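Local structure of particle-associated glycoside hydrolase (Acinetobacter phage Fri1, 6C72) at residues Asn261-Asp266 and Asn284-Gln289; Asn319-Ala324 and Arg354-Ala359; Lys500-Val505 and Leu565-Ile570. The protein degrades the capsular polysaccharide of its host, Acinetobacter baumannii, as a phage tailspike depolymerase, probably by hydrolysing glycosidic bonds during virus entry. One frame throughout, in Å; residues are numbered along the deposited sequence.

Contacts 1 and 2 lie in the central body of the chain, whose many parallel strands stack as in a beta-helix. Contact 3 lies in a separate C-terminal beta domain. Along the chain the three follow in series. Contacts 1 and 2 have centres about 10 Å apart. They are joined because strand 286-289 pairs with strand 321-324, so four strands run side by side: 263-264, 286-289, 321-324 and 354-357. Both also touch a second subunit of the trimer. Contact 3 is remote, with its centre about 75 Å from that of contact 1 and about 69 Å from that of contact 2. The chain thus combines an elongated parallel body with an antiparallel end domain.

Contact 1 (Asn261-Asp266 and Asn284-Gln289); sequences NCNFLD and NCTFQQ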
ATOM      1  N   ASN A 261      13.107 -12.887  -3.234  1.00 29.85           N
ATOM      2  CA  ASN A 261      14.059 -13.865  -2.705  1.00 29.66           C
ATOM      3  C   ASN A 261      15.350 -13.876  -3.517  1.00 28.86           C
ATOM      4  O   ASN A 261      15.924 -14.931  -3.775  1.00 28.76           O
ATOM      5  CB  ASN A 261      13.443 -15.265  -2.653  1.00 30.56           C
ATOM      6  CG  ASN A 261      12.234 -15.330  -1.738  1.00 31.26           C
ATOM      7  OD1 ASN A 261      12.315 -14.970  -0.565  1.00 30.83           O
ATOM      8  ND2 ASN A 261      11.100 -15.772  -2.277  1.00 32.27           N
ATOM      9  N   CYS A 262      15.776 -12.705  -3.975  1.00 27.64           N
ATOM     10  CA  CYS A 262      16.997 -12.572  -4.757  1.00 26.69           C
ATOM     11  C   CYS A 262      18.068 -11.881  -3.928  1.00 26.13           C
ATOM     12  O   CYS A 262      17.770 -11.048  -3.076  1.00 26.38           O
ATOM     13  CB  CYS A 262      16.748 -11.785  -6.056  1.00 26.26           C
ATOM     14  SG  CYS A 262      15.690 -12.653  -7.262  1.00 27.15           S
ATOM     15  N   ASN A 263      19.321 -12.222  -4.179  1.00 28.49           N
ATOM     16  CA  ASN A 263      20.440 -11.627  -3.460  1.00 28.35           C
ATOM     17  C   ASN A 263      21.409 -11.056  -4.473  1.00 27.63           C
ATOM     18  O   ASN A 263      22.126 -11.804  -5.151  1.00 27.26           O
ATOM     19  CB  ASN A 263      21.132 -12.644  -2.559  1.00 28.67           C
ATOM     20  CG  ASN A 263      20.196 -13.202  -1.517  1.00 29.30           C
ATOM     21  OD1 ASN A 263      19.766 -12.478  -0.630  1.00 29.61           O
ATOM     22  ND2 ASN A 263      19.881 -14.491  -1.610  1.00 29.52           N
ATOM     23  N   PHE A 264      21.428  -9.738  -4.583  1.00 27.64           N
ATOM     24  CA  PHE A 264      22.343  -9.063  -5.496  1.00 27.19           C
ATOM     25  C   PHE A 264      23.588  -8.699  -4.692  1.00 28.11           C
ATOM     26  O   PHE A 264      23.592  -7.743  -3.913  1.00 28.78           O
ATOM     27  CB  PHE A 264      21.641  -7.874  -6.139  1.00 26.73           C
ATOM     28  CG  PHE A 264      20.321  -8.248  -6.777  1.00 26.15           C
ATOM     29  CD1 PHE A 264      20.285  -8.867  -8.012  1.00 25.50           C
ATOM     30  CD2 PHE A 264      19.123  -8.028  -6.122  1.00 26.66           C
ATOM     31  CE1 PHE A 264      19.086  -9.230  -8.600  1.00 25.48           C
ATOM     32  CE2 PHE A 264      17.915  -8.391  -6.712  1.00 26.64           C
ATOM     33  CZ  PHE A 264      17.901  -8.982  -7.957  1.00 26.13           C
ATOM     34  N   LEU A 265      24.644  -9.497  -4.856  1.00 27.85           N
ATOM     35  CA  LEU A 265      25.802  -9.389  -3.981  1.00 29.01           C
ATOM     36  C   LEU A 265      26.889  -8.556  -4.641  1.00 29.79           C
ATOM     37  O   LEU A 265      26.581  -7.650  -5.424  1.00 29.64           O
ATOM     38  CB  LEU A 265      26.329 -10.775  -3.607  1.00 29.06           C
ATOM     39  CG  LEU A 265      25.287 -11.753  -3.061  1.00 28.62           C
ATOM     40  CD1 LEU A 265      25.926 -13.125  -2.766  1.00 28.80           C
ATOM     41  CD2 LEU A 265      24.601 -11.210  -1.814  1.00 29.09           C
ATOM     42  N   ASP A 266      28.150  -8.881  -4.359  1.00 28.40           N
ATOM     43  CA  ASP A 266      29.249  -8.001  -4.716  1.00 29.84           C
ATOM     44  C   ASP A 266      29.306  -7.776  -6.220  1.00 29.18           C
ATOM     45  O   ASP A 266      29.137  -8.705  -7.018  1.00 27.81           O
ATOM     46  CB  ASP A 266      30.579  -8.578  -4.235  1.00 30.89           C
ATOM     47  CG  ASP A 266      30.866  -9.950  -4.830  1.00 29.71           C
ATOM     48  OD1 ASP A 266      30.147 -10.912  -4.482  1.00 28.71           O
ATOM     49  OD2 ASP A 266      31.785 -10.067  -5.678  1.00 29.87           O
ATOM     50  N   ASN A 284      11.750  -9.063  -0.303  1.00 27.97           N
ATOM     51  CA  ASN A 284      12.645 -10.000   0.386  1.00 28.25           C
ATOM     52  C   ASN A 284      13.899 -10.267  -0.442  1.00 27.92           C
ATOM     53  O   ASN A 284      14.323 -11.414  -0.625  1.00 28.29           O
ATOM     54  CB  ASN A 284      11.926 -11.305   0.744  1.00 29.30           C
ATOM     55  CG  ASN A 284      12.698 -12.143   1.771  1.00 29.23           C
ATOM     56  OD1 ASN A 284      13.359 -11.605   2.670  1.00 28.74           O
ATOM     57  ND2 ASN A 284      12.620 -13.473   1.635  1.00 29.57           N
ATOM     58  N   CYS A 285      14.458  -9.204  -1.009  1.00 27.71           N
ATOM     59  CA  CYS A 285      15.721  -9.269  -1.726  1.00 27.47           C
ATOM     60  C   CYS A 285      16.782  -8.560  -0.904  1.00 27.28           C
ATOM     61  O   CYS A 285      16.464  -7.740  -0.053  1.00 27.22           O
ATOM     62  CB  CYS A 285      15.601  -8.620  -3.111  1.00 26.95           C
ATOM     63  SG  CYS A 285      14.378  -9.425  -4.174  1.00 27.49           S
ATOM     64  N   THR A 286      18.050  -8.863  -1.156  1.00 27.33           N
ATOM     65  CA  THR A 286      19.130  -8.164  -0.475  1.00 27.38           C
ATOM     66  C   THR A 286      20.076  -7.553  -1.495  1.00 27.09           C
ATOM     67  O   THR A 286      20.128  -7.978  -2.652  1.00 26.67           O
ATOM     68  CB  THR A 286      19.926  -9.078   0.480  1.00 27.67           C
ATOM     69  OG1 THR A 286      20.782  -9.951  -0.266  1.00 27.44           O
ATOM     70  CG2 THR A 286      19.001  -9.905   1.375  1.00 27.95           C
ATOM     71  N   PHE A 287      20.779  -6.507  -1.071  1.00 27.66           N
ATOM     72  CA  PHE A 287      21.794  -5.836  -1.878  1.00 27.61           C
ATOM     73  C   PHE A 287      23.016  -5.661  -0.985  1.00 28.36           C
ATOM     74  O   PHE A 287      22.965  -4.901  -0.012  1.00 28.87           O
ATOM     75  CB  PHE A 287      21.290  -4.488  -2.411  1.00 27.52           C
ATOM     76  CG  PHE A 287      19.959  -4.567  -3.137  1.00 26.91           C
ATOM     77  CD1 PHE A 287      18.758  -4.521  -2.435  1.00 26.77           C
ATOM     78  CD2 PHE A 287      19.917  -4.689  -4.523  1.00 25.83           C
ATOM     79  CE1 PHE A 287      17.542  -4.593  -3.087  1.00 25.86           C
ATOM     80  CE2 PHE A 287      18.705  -4.756  -5.196  1.00 24.81           C
ATOM     81  CZ  PHE A 287      17.509  -4.708  -4.476  1.00 24.95           C
ATOM     82  N   GLN A 288      24.094  -6.392  -1.266  1.00 35.07           N
ATOM     83  CA  GLN A 288      25.189  -6.508  -0.304  1.00 36.09           C
ATOM     84  C   GLN A 288      26.531  -6.320  -0.991  1.00 36.90           C
ATOM     85  O   GLN A 288      26.835  -7.025  -1.956  1.00 36.63           O
ATOM     86  CB  GLN A 288      25.152  -7.861   0.419  1.00 36.08           C
ATOM     87  CG  GLN A 288      23.745  -8.359   0.683  1.00 35.39           C
ATOM     88  CD  GLN A 288      23.671  -9.402   1.776  1.00 35.66           C
ATOM     89  OE1 GLN A 288      24.260  -9.235   2.850  1.00 36.39           O
ATOM     90  NE2 GLN A 288      22.934 -10.481   1.520  1.00 35.19           N
ATOM     91  N   GLN A 289      27.328  -5.374  -0.492  1.00 25.56           N
ATOM     92  CA  GLN A 289      28.744  -5.224  -0.843  1.00 26.28           C
ATOM     93  C   GLN A 289      29.586  -5.643   0.366  1.00 26.97           C
ATOM     94  O   GLN A 289      30.071  -4.813   1.130  1.00 27.48           O
ATOM     95  CB  GLN A 289      29.040  -3.790  -1.267  1.00 26.53           C
ATOM     96  CG  GLN A 289      28.323  -3.361  -2.545  1.00 26.02           C
ATOM     97  CD  GLN A 289      29.056  -3.785  -3.828  1.00 26.31           C
ATOM     98  OE1 GLN A 289      29.808  -4.755  -3.841  1.00 26.70           O
ATOM     99  NE2 GLN A 289      28.827  -3.045  -4.913  1.00 26.22           N
TER
HETATM  100  O   HOH W   1      16.855 -12.730  -0.037  1.00 31.16           O
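F264 and F287 lie side by side and point the same way, on one face of two parallel strands. Their planes are 21° apart, but the rings are slid so far that they barely overlap. The closest approach is F264 CD2 to F287 CE2, 3.4 Å. Both CG atoms stand anti to the carbonyl carbon (chi1 near -53°), so the two side chains leave their strands alike.

The other face is polar. T286 OG1 donates to N263 OD1 at 2.7 Å, in the carbonyl plane and on a lone pair. The same hydroxyl accepts from Q288 NE2 at 2.8 Å. A water also donates to N263 OD1 and to N284 O, so N263 OD1 accepts from both the T286 hydroxyl and the water. L265 runs beside Q288, with CD2 against the Q288 amide.

Just before the strands N284 ND2 donates to N261 OD1 at 2.7 Å, with the two amide planes 88° apart. The backbone N of C262 points to C285 SG in a long hydrogen bond of 3.6 Å. Three regular backbone bonds follow: T286 N to C262 O, F264 N to T286 O, and Q288 N to F264 O.

The pair forms two neighbouring rungs of the beta-helix-like body. Strand 234-237 flanks segment 261-266, and D266 OD1 bonds S237 there. Strand 321-324 flanks segment 284-289, where the F287 ring meets F322. S228 of the second subunit also bonds N261 OD1, and strand 255-260 packs F259 against F264 and C285.

Contact 2 (Asn319-Ala324 and Arg354-Ala359); sequences NCVFNA and RFKGKA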
ATOM      1  N   ASN A 319      10.759  -5.153   2.544  1.00 22.98           N
ATOM      2  CA  ASN A 319      11.473  -6.148   3.350  1.00 23.27           C
ATOM      3  C   ASN A 319      12.795  -6.537   2.686  1.00 23.01           C
ATOM      4  O   ASN A 319      13.150  -7.711   2.594  1.00 23.33           O
ATOM      5  CB  ASN A 319      10.585  -7.372   3.607  1.00 23.93           C
ATOM      6  CG  ASN A 319      11.197  -8.342   4.592  1.00 24.41           C
ATOM      7  OD1 ASN A 319      12.030  -7.966   5.417  1.00 24.28           O
ATOM      8  ND2 ASN A 319      10.792  -9.601   4.511  1.00 25.04           N
ATOM      9  N   CYS A 320      13.524  -5.540   2.205  1.00 26.34           N
ATOM     10  CA  CYS A 320      14.819  -5.748   1.579  1.00 26.42           C
ATOM     11  C   CYS A 320      15.923  -5.334   2.538  1.00 26.53           C
ATOM     12  O   CYS A 320      15.692  -4.593   3.495  1.00 26.93           O
ATOM     13  CB  CYS A 320      14.930  -4.949   0.268  1.00 26.27           C
ATOM     14  SG  CYS A 320      13.810  -5.542  -1.030  1.00 26.22           S
ATOM     15  N   VAL A 321      17.125  -5.842   2.287  1.00 25.67           N
ATOM     16  CA  VAL A 321      18.312  -5.509   3.065  1.00 25.61           C
ATOM     17  C   VAL A 321      19.308  -4.807   2.152  1.00 24.87           C
ATOM     18  O   VAL A 321      19.608  -5.297   1.057  1.00 24.13           O
ATOM     19  CB  VAL A 321      18.954  -6.755   3.707  1.00 25.36           C
ATOM     20  CG1 VAL A 321      20.289  -6.378   4.375  1.00 25.36           C
ATOM     21  CG2 VAL A 321      18.002  -7.406   4.710  1.00 25.76           C
ATOM     22  N   PHE A 322      19.795  -3.655   2.590  1.00 26.08           N
ATOM     23  CA  PHE A 322      20.903  -2.961   1.966  1.00 25.29           C
ATOM     24  C   PHE A 322      22.052  -2.987   2.959  1.00 25.67           C
ATOM     25  O   PHE A 322      21.917  -2.472   4.072  1.00 26.58           O
ATOM     26  CB  PHE A 322      20.529  -1.528   1.603  1.00 25.17           C
ATOM     27  CG  PHE A 322      19.279  -1.424   0.788  1.00 25.07           C
ATOM     28  CD1 PHE A 322      19.329  -1.537  -0.599  1.00 24.19           C
ATOM     29  CD2 PHE A 322      18.055  -1.187   1.401  1.00 26.17           C
ATOM     30  CE1 PHE A 322      18.172  -1.444  -1.363  1.00 24.27           C
ATOM     31  CE2 PHE A 322      16.888  -1.078   0.643  1.00 26.34           C
ATOM     32  CZ  PHE A 322      16.947  -1.212  -0.745  1.00 25.33           C
ATOM     33  N   ASN A 323      23.168  -3.590   2.570  1.00 26.00           N
ATOM     34  CA  ASN A 323      24.246  -3.858   3.509  1.00 26.45           C
ATOM     35  C   ASN A 323      25.585  -3.611   2.837  1.00 26.18           C
ATOM     36  O   ASN A 323      25.851  -4.153   1.763  1.00 25.61           O
ATOM     37  CB  ASN A 323      24.145  -5.303   4.029  1.00 26.49           C
ATOM     38  CG  ASN A 323      25.050  -5.569   5.202  1.00 27.04           C
ATOM     39  OD1 ASN A 323      25.748  -4.677   5.675  1.00 27.55           O
ATOM     40  ND2 ASN A 323      25.036  -6.806   5.691  1.00 26.97           N
ATOM     41  N   ALA A 324      26.436  -2.823   3.474  1.00 28.10           N
ATOM     42  CA  ALA A 324      27.732  -2.524   2.889  1.00 28.17           C
ATOM     43  C   ALA A 324      28.775  -2.396   3.988  1.00 28.98           C
ATOM     44  O   ALA A 324      28.491  -1.896   5.080  1.00 29.53           O
ATOM     45  CB  ALA A 324      27.692  -1.242   2.043  1.00 28.04           C
ATOM     46  N   ARG A 354      15.960  -2.801   5.795  1.00 26.91           N
ATOM     47  CA  ARG A 354      17.032  -2.686   6.772  1.00 27.34           C
ATOM     48  C   ARG A 354      18.294  -2.214   6.069  1.00 27.54           C
ATOM     49  O   ARG A 354      18.714  -2.799   5.059  1.00 26.72           O
ATOM     50  CB  ARG A 354      17.260  -4.007   7.494  1.00 26.83           C
ATOM     51  CG  ARG A 354      16.142  -4.251   8.470  1.00 26.21           C
ATOM     52  CD  ARG A 354      16.098  -5.642   9.043  1.00 25.78           C
ATOM     53  NE  ARG A 354      15.996  -6.706   8.044  1.00 25.61           N
ATOM     54  CZ  ARG A 354      14.953  -6.898   7.239  1.00 25.28           C
ATOM     55  NH1 ARG A 354      13.915  -6.056   7.267  1.00 24.93           N
ATOM     56  NH2 ARG A 354      14.951  -7.930   6.396  1.00 25.22           N
ATOM     57  N   PHE A 355      18.843  -1.111   6.559  1.00 23.44           N
ATOM     58  CA  PHE A 355      20.094  -0.555   6.071  1.00 22.87           C
ATOM     59  C   PHE A 355      21.159  -0.919   7.099  1.00 23.26           C
ATOM     60  O   PHE A 355      21.140  -0.419   8.236  1.00 24.09           O
ATOM     61  CB  PHE A 355      19.969   0.953   5.866  1.00 22.75           C
ATOM     62  CG  PHE A 355      18.988   1.338   4.782  1.00 22.08           C
ATOM     63  CD1 PHE A 355      17.621   1.273   4.999  1.00 22.99           C
ATOM     64  CD2 PHE A 355      19.436   1.782   3.540  1.00 21.85           C
ATOM     65  CE1 PHE A 355      16.724   1.641   4.002  1.00 22.33           C
ATOM     66  CE2 PHE A 355      18.543   2.142   2.542  1.00 21.77           C
ATOM     67  CZ  PHE A 355      17.187   2.072   2.775  1.00 21.77           C
ATOM     68  N   LYS A 356      22.065  -1.811   6.714  1.00 34.75           N
ATOM     69  CA  LYS A 356      23.028  -2.386   7.636  1.00 35.02           C
ATOM     70  C   LYS A 356      24.435  -1.936   7.273  1.00 34.60           C
ATOM     71  O   LYS A 356      24.722  -1.572   6.128  1.00 33.80           O
ATOM     72  CB  LYS A 356      22.957  -3.914   7.613  1.00 34.46           C
ATOM     73  CG  LYS A 356      21.660  -4.489   8.138  1.00 34.67           C
ATOM     74  CD  LYS A 356      21.640  -5.998   7.987  1.00 33.91           C
ATOM     75  CE  LYS A 356      20.344  -6.588   8.501  1.00 33.88           C
ATOM     76  NZ  LYS A 356      20.248  -8.026   8.182  1.00 33.22           N
ATOM     77  N   GLY A 357      25.319  -1.994   8.259  1.00 32.87           N
ATOM     78  CA  GLY A 357      26.696  -1.623   8.036  1.00 32.70           C
ATOM     79  C   GLY A 357      26.839  -0.160   7.700  1.00 32.78           C
ATOM     80  O   GLY A 357      26.495   0.704   8.516  1.00 33.45           O
ATOM     81  N   LYS A 358      27.323   0.145   6.500  1.00 29.43           N
ATOM     82  CA  LYS A 358      27.471   1.533   6.095  1.00 28.77           C
ATOM     83  C   LYS A 358      26.309   2.045   5.255  1.00 27.65           C
ATOM     84  O   LYS A 358      26.281   3.236   4.931  1.00 27.13           O
ATOM     85  CB  LYS A 358      28.769   1.701   5.309  1.00 29.82           C
ATOM     86  CG  LYS A 358      30.016   1.330   6.053  1.00 31.18           C
ATOM     87  CD  LYS A 358      30.340   2.365   7.095  1.00 31.11           C
ATOM     88  CE  LYS A 358      31.638   2.017   7.794  1.00 32.77           C
ATOM     89  NZ  LYS A 358      32.049   3.101   8.727  1.00 33.03           N
ATOM     90  N   ALA A 359      25.325   1.204   4.946  1.00 27.43           N
ATOM     91  CA  ALA A 359      24.306   1.582   3.969  1.00 26.74           C
ATOM     92  C   ALA A 359      23.482   2.774   4.445  1.00 25.64           C
ATOM     93  O   ALA A 359      23.122   2.869   5.619  1.00 25.32           O
ATOM     94  CB  ALA A 359      23.386   0.403   3.680  1.00 27.01           C
TER
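Successive parallel rungs of the beta-helix-like body meet here, with strands 321-324 and 354-357 in register. R354 N bonds C320 O, F322 N bonds R354 O, and K356 N bonds F322 O at 2.7 Å. A324 N to K356 O is weak at 3.4 Å. A type II' turn, K356 to A359, brings K358 N to A324 O at 2.7 Å. The positive phi of G357 favours glycine.

F322 and F355 form an offset stack with centroids 4.8 Å apart and planes at 26°. F322 CD2 sits over one face of the F355 ring. A359 CB packs against F322 CB.

On the opposite face R354 lies side by side with N319. Its chain bends at chi3 (-57°), which turns NE toward V321. NH1 and NH2 both donate to N319 OD1, at 3.3 and 3.1 Å, and this oxygen lies near the guanidinium plane. V321 CG2 touches NH2, while V321 CG1 meets the extended K356 chain at CD. The R354 side chain lies about 3 Å from that of E378 and about 5 Å from a bound zinc ion.

The single N319 oxygen takes two cationic donors, which probably polarise its carbonyl and help hold the guanidinium in place.

Contact 3 (Lys500-Val505 and Leu565-Ile570); sequences KEVLTV and LSLAGI
K500 and L567 face each other as an antiparallel hydrogen-bonded pair, and both of their backbone links are made. K500 N donates to L567 O at 2.8 Å, and L567 N returns to K500 O at 2.9 Å. Next along, E501 and S566 are a non-hydrogen-bonded pair, with CA atoms only 4.0 Å apart. There S566 CA makes a CH...O contact with K500 O, so that carbonyl meets two groups of the partner strand. The S566 backbone bonds S559 of strand 556-561 on its other side. S566 OG lies 3.3 Å from E501 CG.

The register then slips by one. V502 and L503 both face L565, a classic beta bulge. L565 still has both its backbone groups satisfied: V502 N donates to L565 O at 2.9 Å in a nearly straight bond (175°), and L565 N donates to L503 O at 2.8 Å. V502 (phi -116°, psi -34°) has the near-helical backbone usual for the first residue of a classic bulge.

Apolar side chains meet beside the bulge. V502 CG2 touches CG of L565 and CG of L567, each at 4.1 Å, and the V502 and L567 side chains cross at about a right angle. L503 CD1 rests on L565 CB. K500 NZ leads away and donates to N494 O.

The two strands are the central ones of a four-stranded antiparallel sheet. Strand 556-561 borders 564-569. Strand 594-595 borders 500-504, and L596 just beyond it makes a backbone bond with V502. L503 and L567 pack on V581 and V579 of strand 576-585, in the six-stranded sheet.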
ATOM      1  N   LYS A 500      -8.684  62.186   3.364  1.00 45.40           N
ATOM      2  CA  LYS A 500      -9.013  61.035   2.537  1.00 44.93           C
ATOM      3  C   LYS A 500      -9.909  60.095   3.334  1.00 44.65           C
ATOM      4  O   LYS A 500      -9.560  59.705   4.451  1.00 45.10           O
ATOM      5  CB  LYS A 500      -7.731  60.330   2.084  1.00 45.50           C
ATOM      6  CG  LYS A 500      -7.915  58.889   1.686  1.00 45.16           C
ATOM      7  CD  LYS A 500      -6.696  58.353   0.918  1.00 45.64           C
ATOM      8  CE  LYS A 500      -5.416  58.438   1.751  1.00 46.54           C
ATOM      9  NZ  LYS A 500      -4.387  57.469   1.268  1.00 46.85           N
ATOM     10  N   GLU A 501     -11.070  59.760   2.776  1.00 42.58           N
ATOM     11  CA  GLU A 501     -11.931  58.755   3.382  1.00 42.46           C
ATOM     12  C   GLU A 501     -11.218  57.408   3.407  1.00 42.99           C
ATOM     13  O   GLU A 501     -10.742  56.939   2.375  1.00 43.13           O
ATOM     14  CB  GLU A 501     -13.241  58.640   2.595  1.00 41.92           C
ATOM     15  CG  GLU A 501     -14.186  59.832   2.711  1.00 41.33           C
ATOM     16  CD  GLU A 501     -15.448  59.678   1.855  1.00 40.98           C
ATOM     17  OE1 GLU A 501     -15.397  58.929   0.855  1.00 41.16           O
ATOM     18  OE2 GLU A 501     -16.496  60.295   2.178  1.00 40.60           O
ATOM     19  N   VAL A 502     -11.142  56.779   4.584  1.00 27.99           N
ATOM     20  CA  VAL A 502     -10.411  55.517   4.700  1.00 28.55           C
ATOM     21  C   VAL A 502     -11.348  54.364   5.066  1.00 28.60           C
ATOM     22  O   VAL A 502     -11.138  53.237   4.613  1.00 29.00           O
ATOM     23  CB  VAL A 502      -9.247  55.605   5.712  1.00 29.14           C
ATOM     24  CG1 VAL A 502      -8.195  56.619   5.270  1.00 29.43           C
ATOM     25  CG2 VAL A 502      -9.762  55.927   7.120  1.00 29.02           C
ATOM     26  N   LEU A 503     -12.391  54.614   5.868  1.00 30.49           N
ATOM     27  CA  LEU A 503     -13.246  53.505   6.290  1.00 30.76           C
ATOM     28  C   LEU A 503     -14.615  54.004   6.723  1.00 30.43           C
ATOM     29  O   LEU A 503     -14.813  55.190   6.991  1.00 29.89           O
ATOM     30  CB  LEU A 503     -12.617  52.701   7.434  1.00 31.16           C
ATOM     31  CG  LEU A 503     -12.340  53.429   8.759  1.00 30.95           C
ATOM     32  CD1 LEU A 503     -13.540  53.420   9.690  1.00 30.71           C
ATOM     33  CD2 LEU A 503     -11.134  52.808   9.456  1.00 31.47           C
ATOM     34  N   THR A 504     -15.555  53.061   6.803  1.00 29.28           N
ATOM     35  CA  THR A 504     -16.901  53.292   7.315  1.00 29.33           C
ATOM     36  C   THR A 504     -17.217  52.193   8.319  1.00 30.05           C
ATOM     37  O   THR A 504     -17.179  51.008   7.973  1.00 30.84           O
ATOM     38  CB  THR A 504     -17.926  53.288   6.177  1.00 29.62           C
ATOM     39  OG1 THR A 504     -17.648  54.373   5.286  1.00 28.87           O
ATOM     40  CG2 THR A 504     -19.331  53.445   6.703  1.00 30.01           C
ATOM     41  N   VAL A 505     -17.520  52.580   9.555  1.00 28.75           N
ATOM     42  CA  VAL A 505     -17.810  51.615  10.613  1.00 29.41           C
ATOM     43  C   VAL A 505     -19.245  51.124  10.441  1.00 30.49           C
ATOM     44  O   VAL A 505     -20.112  51.884   9.984  1.00 30.44           O
ATOM     45  CB  VAL A 505     -17.581  52.219  12.012  1.00 28.79           C
ATOM     46  CG1 VAL A 505     -16.120  52.591  12.203  1.00 28.22           C
ATOM     47  CG2 VAL A 505     -18.464  53.433  12.211  1.00 28.29           C
ATOM     48  N   LEU A 565     -14.863  57.666   8.328  1.00 30.74           N
ATOM     49  CA  LEU A 565     -13.691  58.332   8.879  1.00 30.28           C
ATOM     50  C   LEU A 565     -12.774  58.797   7.757  1.00 30.30           C
ATOM     51  O   LEU A 565     -12.500  58.039   6.824  1.00 30.21           O
ATOM     52  CB  LEU A 565     -12.927  57.397   9.813  1.00 29.24           C
ATOM     53  CG  LEU A 565     -11.552  57.890  10.256  1.00 28.76           C
ATOM     54  CD1 LEU A 565     -11.664  59.175  11.059  1.00 29.38           C
ATOM     55  CD2 LEU A 565     -10.851  56.803  11.063  1.00 27.62           C
ATOM     56  N   SER A 566     -12.296  60.039   7.853  1.00 29.43           N
ATOM     57  CA  SER A 566     -11.305  60.584   6.935  1.00 29.45           C
ATOM     58  C   SER A 566     -10.063  60.995   7.709  1.00 29.26           C
ATOM     59  O   SER A 566     -10.159  61.527   8.821  1.00 29.23           O
ATOM     60  CB  SER A 566     -11.858  61.786   6.172  1.00 29.68           C
ATOM     61  OG  SER A 566     -12.937  61.393   5.346  1.00 29.68           O
ATOM     62  N   LEU A 567      -8.901  60.758   7.115  1.00 33.03           N
ATOM     63  CA  LEU A 567      -7.626  61.045   7.755  1.00 32.86           C
ATOM     64  C   LEU A 567      -6.775  61.897   6.832  1.00 33.41           C
ATOM     65  O   LEU A 567      -6.966  61.907   5.615  1.00 33.57           O
ATOM     66  CB  LEU A 567      -6.864  59.768   8.108  1.00 32.12           C
ATOM     67  CG  LEU A 567      -7.557  58.786   9.045  1.00 31.36           C
ATOM     68  CD1 LEU A 567      -6.644  57.578   9.302  1.00 30.58           C
ATOM     69  CD2 LEU A 567      -7.965  59.460  10.354  1.00 31.55           C
ATOM     70  N   ALA A 568      -5.841  62.631   7.428  1.00 26.19           N
ATOM     71  CA  ALA A 568      -4.902  63.427   6.651  1.00 26.71           C
ATOM     72  C   ALA A 568      -3.624  63.601   7.458  1.00 26.92           C
ATOM     73  O   ALA A 568      -3.642  63.551   8.692  1.00 26.77           O
ATOM     74  CB  ALA A 568      -5.480  64.796   6.275  1.00 26.95           C
ATOM     75  N   GLY A 569      -2.508  63.784   6.747  1.00 30.36           N
ATOM     76  CA  GLY A 569      -1.253  64.108   7.382  1.00 30.80           C
ATOM     77  C   GLY A 569      -1.129  65.597   7.594  1.00 31.43           C
ATOM     78  O   GLY A 569      -1.967  66.381   7.156  1.00 31.38           O
ATOM     79  N   ILE A 570      -0.044  65.984   8.257  1.00 26.88           N
ATOM     80  CA  ILE A 570       0.266  67.379   8.524  1.00 27.63           C
ATOM     81  C   ILE A 570       1.504  67.830   7.765  1.00 28.18           C
ATOM     82  O   ILE A 570       1.554  68.947   7.251  1.00 28.46           O
ATOM     83  CB  ILE A 570       0.451  67.602  10.041  1.00 28.23           C
ATOM     84  CG1 ILE A 570      -0.787  67.139  10.805  1.00 27.66           C
ATOM     85  CG2 ILE A 570       0.750  69.060  10.331  1.00 29.09           C
ATOM     86  CD1 ILE A 570      -0.661  67.289  12.324  1.00 28.45           C
TER